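Local coordinates for septation protein imp2 (Schizosaccharomyces pombe, PDB 5C1F), which binds membrane phospholipids through its F-BAR domain, links the cytoskeleton to the membrane, is required for normal septation and takes part in disassembly of the medial ring, at the interface of chains A and B. Numbering follows the deposited sequence. Chains: chain A/B, Septation protein imp2.

Contact 1: the interface of chains A and B. Residues chain A 63, 74-75, 78, 82, 247; chain B 37, 40-41, 226, 229.
A:Met78 pushes its thioether end against the rims of B:Phe40 and B:Tyr41, a worked example of how an F-BAR domain builds its antiparallel, two-fold dimer from long helices with an apolar core. Its sulfur SD lies 3.6 Å from ring atom CE1 of B:Phe40, the two side chains meeting tip to tip. The terminal methyl CE turns to the phenol end of B:Tyr41, 3.9 Å from CZ. CG of A:Met78 stands anti to the backbone N (chi1 -171°), and bends at chi2 and chi3 bring the methyl over the rim of B:Phe40 and against the phenol end of B:Tyr41. From the other side the methyl CE of B:Met226 lies against the root of the same chain, 3.5 Å from A:Met78 CB; it also meets A:Ile247 CG2 at 3.9 Å, the bend at chi3 (41°) turning the methyl into this corner.

Beside this cluster, A:Phe63 brings the far end of its ring to B:Leu37 and B:Phe40, crossing both side chains at about a right angle. CE2 touches the B:Leu37 methyl CD2 at 3.6 Å, and CZ sits 3.8 Å from B:Phe40 CD2. A:Val75 CG1 touches the same B:Leu37 methyl and lies over the centre of the A:Phe63 ring, 4.1 Å above its plane. B:Phe229 meets A:Val82 CG2 at about a right angle. Within chain B, CE1 of B:Tyr41 lies 3.6 Å above the B:Phe229 ring plane, offset toward the rim, while B:Phe40 CD1 lies over the rim of one tyrosine face.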
ATOM      1  N   PHE A  63     -20.435   6.977   7.392  1.00 39.55           N
ATOM      2  CA  PHE A  63     -20.824   6.550   8.728  1.00 38.44           C
ATOM      3  C   PHE A  63     -22.191   7.119   9.079  1.00 40.37           C
ATOM      4  O   PHE A  63     -22.641   8.087   8.465  1.00 41.81           O
ATOM      5  CB  PHE A  63     -19.790   6.994   9.761  1.00 37.82           C
ATOM      6  CG  PHE A  63     -18.511   6.208   9.724  1.00 39.91           C
ATOM      7  CD1 PHE A  63     -17.475   6.578   8.882  1.00 36.80           C
ATOM      8  CD2 PHE A  63     -18.341   5.106  10.543  1.00 41.91           C
ATOM      9  CE1 PHE A  63     -16.296   5.857   8.855  1.00 36.47           C
ATOM     10  CE2 PHE A  63     -17.166   4.382  10.519  1.00 43.29           C
ATOM     11  CZ  PHE A  63     -16.141   4.760   9.674  1.00 38.44           C
ATOM     12  N   SER A  74     -13.232  13.412  15.219  1.00 24.24           N
ATOM     13  CA  SER A  74     -12.022  12.608  15.112  1.00 23.76           C
ATOM     14  C   SER A  74     -12.164  11.511  14.063  1.00 25.43           C
ATOM     15  O   SER A  74     -11.234  11.245  13.306  1.00 20.81           O
ATOM     16  CB  SER A  74     -11.670  11.994  16.467  1.00 28.81           C
ATOM     17  OG  SER A  74     -11.309  13.004  17.393  1.00 32.58           O
ATOM     18  N   VAL A  75     -13.331  10.876  14.016  1.00 18.23           N
ATOM     19  CA  VAL A  75     -13.584   9.858  13.006  1.00 17.97           C
ATOM     20  C   VAL A  75     -13.575  10.499  11.619  1.00 27.28           C
ATOM     21  O   VAL A  75     -13.076   9.921  10.651  1.00 27.43           O
ATOM     22  CB  VAL A  75     -14.925   9.139  13.251  1.00 18.76           C
ATOM     23  CG1 VAL A  75     -15.185   8.113  12.168  1.00 18.18           C
ATOM     24  CG2 VAL A  75     -14.925   8.475  14.623  1.00 20.17           C
ATOM     25  N   MET A  78      -9.995  11.366  10.848  1.00 17.69           N
ATOM     26  CA  MET A  78      -9.315  10.114  10.545  1.00 22.25           C
ATOM     27  C   MET A  78      -9.627   9.644   9.126  1.00 22.89           C
ATOM     28  O   MET A  78      -8.737   9.195   8.400  1.00 23.28           O
ATOM     29  CB  MET A  78      -9.707   9.041  11.563  1.00 22.53           C
ATOM     30  CG  MET A  78      -8.903   7.757  11.474  1.00 35.33           C
ATOM     31  SD  MET A  78      -9.686   6.532  10.421  1.00 35.79           S
ATOM     32  CE  MET A  78     -11.192   6.221  11.344  1.00 28.77           C
ATOM     33  N   VAL A  82      -7.020   9.361   6.079  1.00 20.67           N
ATOM     34  CA  VAL A  82      -6.852   8.115   5.340  1.00 16.61           C
ATOM     35  C   VAL A  82      -7.000   8.415   3.846  1.00 33.33           C
ATOM     36  O   VAL A  82      -6.305   7.830   3.008  1.00 16.80           O
ATOM     37  CB  VAL A  82      -7.866   7.040   5.795  1.00 16.63           C
ATOM     38  CG1 VAL A  82      -7.973   5.912   4.778  1.00 16.76           C
ATOM     39  CG2 VAL A  82      -7.478   6.495   7.163  1.00 16.46           C
ATOM     40  N   ILE A 247      -3.840  13.112  12.832  1.00 16.32           N
ATOM     41  CA  ILE A 247      -4.910  12.381  13.506  1.00 19.98           C
ATOM     42  C   ILE A 247      -4.685  12.413  15.016  1.00 24.35           C
ATOM     43  O   ILE A 247      -5.601  12.706  15.784  1.00 23.18           O
ATOM     44  CB  ILE A 247      -5.006  10.915  13.032  1.00 15.14           C
ATOM     45  CG1 ILE A 247      -5.341  10.854  11.541  1.00 17.20           C
ATOM     46  CG2 ILE A 247      -6.058  10.168  13.835  1.00 14.91           C
ATOM     47  CD1 ILE A 247      -5.286   9.460  10.944  1.00 14.37           C
TER
ATOM     48  N   LEU B  37     -17.173   1.144  12.736  1.00 26.98           N
ATOM     49  CA  LEU B  37     -15.731   1.305  12.865  1.00 25.11           C
ATOM     50  C   LEU B  37     -15.004  -0.023  12.665  1.00 26.39           C
ATOM     51  O   LEU B  37     -13.977  -0.078  11.985  1.00 25.07           O
ATOM     52  CB  LEU B  37     -15.383   1.906  14.227  1.00 23.06           C
ATOM     53  CG  LEU B  37     -15.823   3.361  14.400  1.00 30.22           C
ATOM     54  CD1 LEU B  37     -15.651   3.824  15.840  1.00 18.02           C
ATOM     55  CD2 LEU B  37     -15.051   4.263  13.444  1.00 27.82           C
ATOM     56  N   PHE B  40     -14.763  -0.694   9.127  1.00 24.48           N
ATOM     57  CA  PHE B  40     -13.812   0.220   8.503  1.00 26.93           C
ATOM     58  C   PHE B  40     -12.381  -0.304   8.628  1.00 26.38           C
ATOM     59  O   PHE B  40     -11.649  -0.374   7.641  1.00 19.80           O
ATOM     60  CB  PHE B  40     -13.917   1.618   9.120  1.00 26.34           C
ATOM     61  CG  PHE B  40     -13.011   2.637   8.475  1.00 21.05           C
ATOM     62  CD1 PHE B  40     -11.725   2.845   8.950  1.00 18.78           C
ATOM     63  CD2 PHE B  40     -13.448   3.386   7.394  1.00 19.08           C
ATOM     64  CE1 PHE B  40     -10.888   3.778   8.356  1.00 23.61           C
ATOM     65  CE2 PHE B  40     -12.616   4.325   6.796  1.00 22.35           C
ATOM     66  CZ  PHE B  40     -11.336   4.519   7.277  1.00 17.43           C
ATOM     67  N   TYR B  41     -11.990  -0.673   9.845  1.00 24.37           N
ATOM     68  CA  TYR B  41     -10.630  -1.140  10.097  1.00 20.45           C
ATOM     69  C   TYR B  41     -10.392  -2.548   9.572  1.00 25.90           C
ATOM     70  O   TYR B  41      -9.248  -2.939   9.334  1.00 26.35           O
ATOM     71  CB  TYR B  41     -10.311  -1.083  11.589  1.00 18.54           C
ATOM     72  CG  TYR B  41     -10.245   0.322  12.126  1.00 33.06           C
ATOM     73  CD1 TYR B  41      -9.260   1.200  11.697  1.00 24.97           C
ATOM     74  CD2 TYR B  41     -11.161   0.771  13.065  1.00 31.78           C
ATOM     75  CE1 TYR B  41      -9.195   2.489  12.183  1.00 25.71           C
ATOM     76  CE2 TYR B  41     -11.105   2.054  13.559  1.00 30.03           C
ATOM     77  CZ  TYR B  41     -10.119   2.910  13.115  1.00 32.72           C
ATOM     78  OH  TYR B  41     -10.058   4.191  13.604  1.00 43.43           O
ATOM     79  N   MET B 226      -8.243   4.227  17.841  1.00 22.78           N
ATOM     80  CA  MET B 226      -7.832   5.096  16.743  1.00 19.15           C
ATOM     81  C   MET B 226      -6.365   5.476  16.903  1.00 16.50           C
ATOM     82  O   MET B 226      -5.611   5.494  15.930  1.00 12.80           O
ATOM     83  CB  MET B 226      -8.698   6.356  16.675  1.00 21.63           C
ATOM     84  CG  MET B 226     -10.020   6.165  15.955  1.00 32.90           C
ATOM     85  SD  MET B 226     -10.864   7.715  15.575  1.00 45.87           S
ATOM     86  CE  MET B 226      -9.475   8.722  15.066  1.00 13.29           C
ATOM     87  N   PHE B 229      -4.253   2.660  15.871  1.00 17.02           N
ATOM     88  CA  PHE B 229      -4.260   2.619  14.413  1.00 21.22           C
ATOM     89  C   PHE B 229      -3.170   3.511  13.805  1.00 23.90           C
ATOM     90  O   PHE B 229      -2.475   3.097  12.880  1.00 27.06           O
ATOM     91  CB  PHE B 229      -5.637   3.027  13.886  1.00 19.94           C
ATOM     92  CG  PHE B 229      -5.669   3.283  12.409  1.00 24.61           C
ATOM     93  CD1 PHE B 229      -5.535   2.240  11.508  1.00 25.72           C
ATOM     94  CD2 PHE B 229      -5.837   4.570  11.921  1.00 21.27           C
ATOM     95  CE1 PHE B 229      -5.560   2.474  10.144  1.00 27.88           C
ATOM     96  CE2 PHE B 229      -5.866   4.810  10.557  1.00 24.85           C
ATOM     97  CZ  PHE B 229      -5.727   3.760   9.667  1.00 29.24           C
TER

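Contact 2: the interface of chains A and B. Residues chain A 264, 267-271; chain B 10-13.
A:Ser268 turns OG anti to its backbone N (chi1 -174°), which points the hydroxyl at the carbonyl of B:Tyr11, while A:Thr269 holds OG1 between its backbone N and carbonyl carbon (chi1 58°), directed at the carbonyl of B:Trp13. These adjoining hydroxyls illustrate how side-chain hydroxyls and backbone groups together can hold a neighbouring chain's backbone. The serine OG donates to B:Tyr11 O at 2.5 Å, in the carbonyl plane and on a lone pair. The same oxygen accepts the backbone N of A:Thr269 at 3.0 Å, also in plane, so it accepts from both groups, which should help fix the direction of this peptide group. A:Thr269 OG1 donates to B:Trp13 O at 2.8 Å, but from well above the carbonyl plane rather than along a lone pair. In the reverse sense, B:Trp13 N donates to A:Gly270 O at 3.1 Å, forming one limb of a parallel beta bridge between A:Gly270 and B:Phe12, whose other limb, A:Gly270 N to B:Tyr11 O, is weak.

A:Thr271, A:Ser268 and A:Ile264 border the phenol ring of B:Tyr11. The methyl CG2 of A:Thr271 lies over one face, 3.9 Å from the ring centroid and displaced toward the rim, in a CH-pi contact. A:Ser268 OG lies at the edge, in the ring plane. A:Ile264 crosses at about a right angle, its CG2 3.6 Å from B:Tyr11 CG, near the root of the ring. B:Phe12 turns its ring rim toward the carbonyl of A:Lys267, with A:Ser268 CA above one face. The site thus ties the N-terminal segment of one subunit to the stretch following helix 256-267 of the other, adding directional bonds to the F-BAR dimer.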
ATOM      1  N   ILE A 264     -24.947  15.309  27.022  1.00 30.07           N
ATOM      2  CA  ILE A 264     -26.025  15.522  27.979  1.00 33.17           C
ATOM      3  C   ILE A 264     -26.956  16.641  27.513  1.00 32.05           C
ATOM      4  O   ILE A 264     -28.173  16.474  27.512  1.00 38.29           O
ATOM      5  CB  ILE A 264     -25.466  15.844  29.385  1.00 22.60           C
ATOM      6  CG1 ILE A 264     -24.810  14.597  29.983  1.00 38.10           C
ATOM      7  CG2 ILE A 264     -26.566  16.340  30.305  1.00 25.64           C
ATOM      8  CD1 ILE A 264     -24.151  14.822  31.327  1.00 22.43           C
ATOM      9  N   LYS A 267     -29.018  15.357  24.435  1.00 39.42           N
ATOM     10  CA  LYS A 267     -29.808  14.137  24.555  1.00 36.38           C
ATOM     11  C   LYS A 267     -30.688  14.117  25.803  1.00 36.67           C
ATOM     12  O   LYS A 267     -31.442  13.166  26.017  1.00 37.32           O
ATOM     13  CB  LYS A 267     -28.887  12.916  24.551  1.00 35.08           C
ATOM     14  CG  LYS A 267     -27.990  12.818  23.324  1.00 37.77           C
ATOM     15  CD  LYS A 267     -28.805  12.676  22.048  1.00 37.97           C
ATOM     16  CE  LYS A 267     -27.909  12.390  20.852  1.00 39.24           C
ATOM     17  NZ  LYS A 267     -28.700  12.198  19.605  1.00 41.13           N
ATOM     18  N   SER A 268     -30.587  15.165  26.617  1.00 34.70           N
ATOM     19  CA  SER A 268     -31.356  15.258  27.858  1.00 35.42           C
ATOM     20  C   SER A 268     -32.851  15.124  27.600  1.00 35.85           C
ATOM     21  O   SER A 268     -33.362  15.620  26.597  1.00 33.97           O
ATOM     22  CB  SER A 268     -31.072  16.580  28.571  1.00 36.04           C
ATOM     23  OG  SER A 268     -31.705  16.617  29.837  1.00 39.54           O
ATOM     24  N   THR A 269     -33.544  14.448  28.511  1.00 35.03           N
ATOM     25  CA  THR A 269     -34.979  14.228  28.374  1.00 32.80           C
ATOM     26  C   THR A 269     -35.765  14.984  29.440  1.00 34.37           C
ATOM     27  O   THR A 269     -36.996  15.008  29.414  1.00 38.26           O
ATOM     28  CB  THR A 269     -35.327  12.736  28.470  1.00 33.21           C
ATOM     29  OG1 THR A 269     -34.856  12.220  29.719  1.00 32.97           O
ATOM     30  CG2 THR A 269     -34.679  11.964  27.336  1.00 34.01           C
ATOM     31  N   GLY A 270     -35.050  15.598  30.378  1.00 32.85           N
ATOM     32  CA  GLY A 270     -35.689  16.355  31.439  1.00 32.74           C
ATOM     33  C   GLY A 270     -34.884  16.377  32.724  1.00 34.40           C
ATOM     34  O   GLY A 270     -34.211  15.402  33.064  1.00 31.13           O
ATOM     35  N   THR A 271     -34.955  17.496  33.440  1.00 37.88           N
ATOM     36  CA  THR A 271     -34.243  17.652  34.703  1.00 37.88           C
ATOM     37  C   THR A 271     -35.199  17.526  35.880  1.00 38.12           C
ATOM     38  O   THR A 271     -34.804  17.658  37.036  1.00 40.31           O
ATOM     39  CB  THR A 271     -33.519  19.012  34.787  1.00 36.39           C
ATOM     40  OG1 THR A 271     -34.479  20.074  34.715  1.00 41.02           O
ATOM     41  CG2 THR A 271     -32.521  19.155  33.648  1.00 32.82           C
TER
ATOM     42  N   ASN B  10     -29.006  13.620  36.536  1.00 36.98           N
ATOM     43  CA  ASN B  10     -29.778  14.844  36.716  1.00 34.79           C
ATOM     44  C   ASN B  10     -30.493  15.299  35.452  1.00 35.07           C
ATOM     45  O   ASN B  10     -31.226  16.288  35.474  1.00 37.79           O
ATOM     46  CB  ASN B  10     -28.870  15.972  37.218  1.00 33.33           C
ATOM     47  CG  ASN B  10     -28.501  15.819  38.681  1.00 31.32           C
ATOM     48  OD1 ASN B  10     -29.288  15.323  39.482  1.00 32.10           O
ATOM     49  ND2 ASN B  10     -27.297  16.250  39.036  1.00 37.30           N
ATOM     50  N   TYR B  11     -30.294  14.579  34.353  1.00 32.79           N
ATOM     51  CA  TYR B  11     -30.743  15.078  33.056  1.00 31.42           C
ATOM     52  C   TYR B  11     -31.507  14.078  32.188  1.00 33.13           C
ATOM     53  O   TYR B  11     -31.857  14.386  31.048  1.00 34.34           O
ATOM     54  CB  TYR B  11     -29.539  15.606  32.278  1.00 27.75           C
ATOM     55  CG  TYR B  11     -29.148  17.012  32.673  1.00 45.79           C
ATOM     56  CD1 TYR B  11     -28.375  17.252  33.804  1.00 28.49           C
ATOM     57  CD2 TYR B  11     -29.561  18.102  31.917  1.00 40.81           C
ATOM     58  CE1 TYR B  11     -28.023  18.543  34.168  1.00 40.41           C
ATOM     59  CE2 TYR B  11     -29.215  19.393  32.271  1.00 42.68           C
ATOM     60  CZ  TYR B  11     -28.446  19.609  33.395  1.00 42.01           C
ATOM     61  OH  TYR B  11     -28.105  20.895  33.745  1.00 40.21           O
ATOM     62  N   PHE B  12     -31.782  12.893  32.721  1.00 34.00           N
ATOM     63  CA  PHE B  12     -32.490  11.886  31.943  1.00 29.01           C
ATOM     64  C   PHE B  12     -33.737  11.378  32.649  1.00 34.51           C
ATOM     65  O   PHE B  12     -33.892  10.184  32.897  1.00 38.69           O
ATOM     66  CB  PHE B  12     -31.553  10.730  31.601  1.00 28.29           C
ATOM     67  CG  PHE B  12     -30.565  11.068  30.523  1.00 34.47           C
ATOM     68  CD1 PHE B  12     -30.898  10.912  29.188  1.00 27.11           C
ATOM     69  CD2 PHE B  12     -29.315  11.571  30.844  1.00 26.50           C
ATOM     70  CE1 PHE B  12     -29.997  11.235  28.193  1.00 34.71           C
ATOM     71  CE2 PHE B  12     -28.410  11.895  29.853  1.00 32.76           C
ATOM     72  CZ  PHE B  12     -28.751  11.727  28.526  1.00 32.66           C
ATOM     73  N   TRP B  13     -34.631  12.308  32.958  1.00 35.31           N
ATOM     74  CA  TRP B  13     -35.913  11.974  33.550  1.00 35.50           C
ATOM     75  C   TRP B  13     -37.023  12.171  32.523  1.00 41.64           C
ATOM     76  O   TRP B  13     -36.987  11.568  31.449  1.00 40.79           O
ATOM     77  CB  TRP B  13     -36.149  12.817  34.801  1.00 32.82           C
ATOM     78  CG  TRP B  13     -35.101  12.576  35.843  1.00 32.47           C
ATOM     79  CD1 TRP B  13     -33.960  13.296  36.039  1.00 36.38           C
ATOM     80  CD2 TRP B  13     -35.080  11.521  36.815  1.00 32.99           C
ATOM     81  NE1 TRP B  13     -33.236  12.765  37.080  1.00 34.76           N
ATOM     82  CE2 TRP B  13     -33.902  11.673  37.574  1.00 32.62           C
ATOM     83  CE3 TRP B  13     -35.949  10.466  37.121  1.00 33.92           C
ATOM     84  CZ2 TRP B  13     -33.568  10.810  38.620  1.00 33.17           C
ATOM     85  CZ3 TRP B  13     -35.616   9.612  38.160  1.00 34.43           C
ATOM     86  CH2 TRP B  13     -34.436   9.789  38.896  1.00 34.06           C
TER

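About 30 Å separates the centres of the C-alpha atoms of contact 1 and contact 2, and they have no residue in common. Contact 1 draws on helices 69-155 and 162-252 of chain A, the loop that precedes helix 69-155, and helices 18-58 and 162-253 of chain B. Contact 2 instead joins the end of helix 256-267 and the following loop of chain A to the N-terminal segment of chain B. Apolar packing in the helical body is thereby complemented by backbone pairing farther along the elongated dimer. Through two-fold symmetry each subunit supplies both halves of each contact, one half to each twin, which probably helps hold their relative placement along the membrane-binding module.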